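Long-range contact in HTH tetR-type domain-containing protein (Streptomyces coelicolor A3, PDB 3IUV), which is an uncharacterised TetR-family protein that probably binds DNA through a helix-turn-helix motif and regulates transcription: residues A[10-15]-A[49-54]. Sequence-based numbering, arbitrary orientation.
Sequences ERRQRI and YHFATL
His50 and Phe51 both turn toward Arg12 and Ile15 with CG anti to their own carbonyl carbon. Across from them, Ile15 has CG2 anti to its backbone N, which sends this methyl to Phe51. CB of Arg12 sits over one face of the His50 imidazole, 3.8 Å from the ring centroid and 19° off the normal. This is a CH-pi contact, displaced toward the rim, with His50 ND1 3.6 Å from Arg12 CB. Tyr49 CD2 covers the opposite face of the imidazole, also toward the rim, so the ring is held between an aliphatic carbon and an aromatic carbon. Ile15 CD1 reaches His50 CD2 obliquely at 4.0 Å. Ile15 CG2 meets the Phe51 ring at its edge, near the ring plane, 3.4 Å from CE1. Farther round the same ring, Arg12 NH2 lies 3.7 Å from Phe51 CE2. The guanidinium and ring planes are 37° apart there. An alanine at His50 would probably leave Arg12 CB and Ile15 CD1 without the ring they pack on and open a gap between the two helices. Phe51 O is hydrogen-bonded to His33 NE2 within the predicted helix-turn-helix. The contact joins the start of helix 11-24 to the C-terminal end of helix 44-50, the second helix of that motif and probably the recognition helix, as in other TetR-family proteins. Phe51 follows this end and packs on Leu57 and Ala60 of helix 54-73, while Ile15 also touches Val42 and Thr47.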
loop_
_atom_site.group_PDB
_atom_site.type_symbol
_atom_site.label_atom_id
_atom_site.label_comp_id
_atom_site.label_asym_id
_atom_site.label_seq_id
_atom_site.Cartn_x
_atom_site.Cartn_y
_atom_site.Cartn_z
ATOM N N GLU A 10 -28.228 -8.653 -10.670
ATOM C CA GLU A 10 -28.316 -7.274 -11.163
ATOM C C GLU A 10 -28.921 -6.405 -10.086
ATOM O O GLU A 10 -28.742 -5.186 -10.062
ATOM C CB GLU A 10 -29.098 -7.159 -12.473
ATOM C CG GLU A 10 -28.222 -6.794 -13.670
ATOM C CD GLU A 10 -27.780 -5.335 -13.661
ATOM O OE1 GLU A 10 -26.650 -5.050 -13.206
ATOM O OE2 GLU A 10 -28.569 -4.476 -14.106
ATOM N N ARG A 11 -29.651 -7.049 -9.189
ATOM C CA ARG A 11 -30.014 -6.402 -7.958
ATOM C C ARG A 11 -28.739 -6.249 -7.140
ATOM O O ARG A 11 -28.361 -5.138 -6.772
ATOM C CB ARG A 11 -31.024 -7.244 -7.195
ATOM C CG ARG A 11 -30.798 -7.216 -5.696
ATOM C CD ARG A 11 -31.372 -5.982 -5.032
ATOM N NE ARG A 11 -31.499 -4.857 -5.950
ATOM C CZ ARG A 11 -32.660 -4.329 -6.324
ATOM N NH1 ARG A 11 -33.807 -4.804 -5.851
ATOM N NH2 ARG A 11 -32.672 -3.306 -7.160
ATOM N N ARG A 12 -28.062 -7.370 -6.893
ATOM C CA ARG A 12 -26.917 -7.391 -5.983
ATOM C C ARG A 12 -25.669 -6.725 -6.574
ATOM O O ARG A 12 -24.780 -6.266 -5.852
ATOM C CB ARG A 12 -26.623 -8.823 -5.509
ATOM C CG ARG A 12 -25.562 -9.586 -6.286
ATOM C CD ARG A 12 -24.894 -10.677 -5.410
ATOM N NE ARG A 12 -23.472 -10.845 -5.750
ATOM C CZ ARG A 12 -22.515 -11.220 -4.897
ATOM N NH1 ARG A 12 -21.262 -11.336 -5.315
ATOM N NH2 ARG A 12 -22.803 -11.479 -3.632
ATOM N N GLN A 13 -25.614 -6.667 -7.897
ATOM C CA GLN A 13 -24.535 -5.989 -8.573
ATOM C C GLN A 13 -24.646 -4.488 -8.354
ATOM O O GLN A 13 -23.663 -3.811 -8.002
ATOM C CB GLN A 13 -24.609 -6.287 -10.065
ATOM C CG GLN A 13 -23.407 -5.786 -10.847
ATOM C CD GLN A 13 -22.119 -6.402 -10.355
ATOM O OE1 GLN A 13 -22.055 -7.608 -10.073
ATOM N NE2 GLN A 13 -21.084 -5.581 -10.240
ATOM N N ARG A 14 -25.848 -3.966 -8.588
ATOM C CA ARG A 14 -26.107 -2.548 -8.408
ATOM C C ARG A 14 -25.633 -2.174 -7.037
ATOM O O ARG A 14 -25.016 -1.123 -6.848
ATOM C CB ARG A 14 -27.596 -2.251 -8.514
ATOM C CG ARG A 14 -28.121 -2.171 -9.931
ATOM C CD ARG A 14 -29.618 -1.967 -9.908
ATOM N NE ARG A 14 -30.008 -1.019 -8.867
ATOM C CZ ARG A 14 -31.267 -0.684 -8.604
ATOM N NH1 ARG A 14 -32.249 -1.222 -9.309
ATOM N NH2 ARG A 14 -31.549 0.186 -7.638
ATOM N N ILE A 15 -25.923 -3.054 -6.080
ATOM C CA ILE A 15 -25.527 -2.837 -4.691
ATOM C C ILE A 15 -23.996 -2.755 -4.534
ATOM O O ILE A 15 -23.468 -1.742 -4.057
ATOM C CB ILE A 15 -26.170 -3.888 -3.737
ATOM C CG1 ILE A 15 -27.677 -3.604 -3.576
ATOM C CG2 ILE A 15 -25.440 -3.939 -2.371
ATOM C CD1 ILE A 15 -28.421 -4.589 -2.712
ATOM N N TYR A 49 -30.507 -8.232 2.500
ATOM C CA TYR A 49 -30.907 -9.522 1.968
ATOM C C TYR A 49 -29.703 -10.118 1.236
ATOM O O TYR A 49 -29.427 -11.317 1.278
ATOM C CB TYR A 49 -32.111 -9.327 1.040
ATOM C CG TYR A 49 -32.552 -10.554 0.291
ATOM C CD1 TYR A 49 -32.890 -11.714 0.968
ATOM C CD2 TYR A 49 -32.641 -10.544 -1.106
ATOM C CE1 TYR A 49 -33.297 -12.837 0.285
ATOM C CE2 TYR A 49 -33.040 -11.658 -1.798
ATOM C CZ TYR A 49 -33.371 -12.806 -1.095
ATOM O OH TYR A 49 -33.782 -13.926 -1.775
ATOM N N HIS A 50 -28.945 -9.245 0.609
ATOM C CA HIS A 50 -27.756 -9.677 -0.082
ATOM C C HIS A 50 -26.489 -9.639 0.778
ATOM O O HIS A 50 -25.549 -10.374 0.522
ATOM C CB HIS A 50 -27.597 -8.865 -1.361
ATOM C CG HIS A 50 -28.674 -9.145 -2.355
ATOM N ND1 HIS A 50 -28.755 -10.331 -3.043
ATOM C CD2 HIS A 50 -29.746 -8.403 -2.745
ATOM C CE1 HIS A 50 -29.817 -10.311 -3.829
ATOM N NE2 HIS A 50 -30.427 -9.149 -3.667
ATOM N N PHE A 51 -26.452 -8.806 1.807
ATOM C CA PHE A 51 -25.245 -8.741 2.622
ATOM C C PHE A 51 -25.588 -8.512 4.068
ATOM O O PHE A 51 -25.933 -7.398 4.456
ATOM C CB PHE A 51 -24.303 -7.628 2.136
ATOM C CG PHE A 51 -23.934 -7.742 0.688
ATOM C CD1 PHE A 51 -24.541 -6.934 -0.261
ATOM C CD2 PHE A 51 -22.991 -8.670 0.268
ATOM C CE1 PHE A 51 -24.211 -7.043 -1.609
ATOM C CE2 PHE A 51 -22.660 -8.793 -1.080
ATOM C CZ PHE A 51 -23.273 -7.979 -2.021
ATOM N N ALA A 52 -25.483 -9.571 4.863
ATOM C CA ALA A 52 -25.698 -9.480 6.305
ATOM C C ALA A 52 -24.638 -8.625 7.020
ATOM O O ALA A 52 -24.956 -7.538 7.537
ATOM C CB ALA A 52 -25.748 -10.859 6.899
ATOM N N THR A 53 -23.391 -9.107 7.066
ATOM C CA THR A 53 -22.338 -8.339 7.718
ATOM C C THR A 53 -21.976 -7.193 6.807
ATOM O O THR A 53 -22.223 -7.259 5.604
ATOM C CB THR A 53 -21.065 -9.162 8.031
ATOM O OG1 THR A 53 -20.240 -9.256 6.864
ATOM C CG2 THR A 53 -21.424 -10.543 8.510
ATOM N N LEU A 54 -21.409 -6.139 7.386
ATOM C CA LEU A 54 -20.899 -5.033 6.601
ATOM C C LEU A 54 -19.703 -5.580 5.866
ATOM O O LEU A 54 -19.292 -5.039 4.840
ATOM C CB LEU A 54 -20.462 -3.877 7.503
ATOM C CG LEU A 54 -20.734 -2.443 7.024
ATOM C CD1 LEU A 54 -20.263 -2.225 5.588
ATOM C CD2 LEU A 54 -22.222 -2.081 7.178
#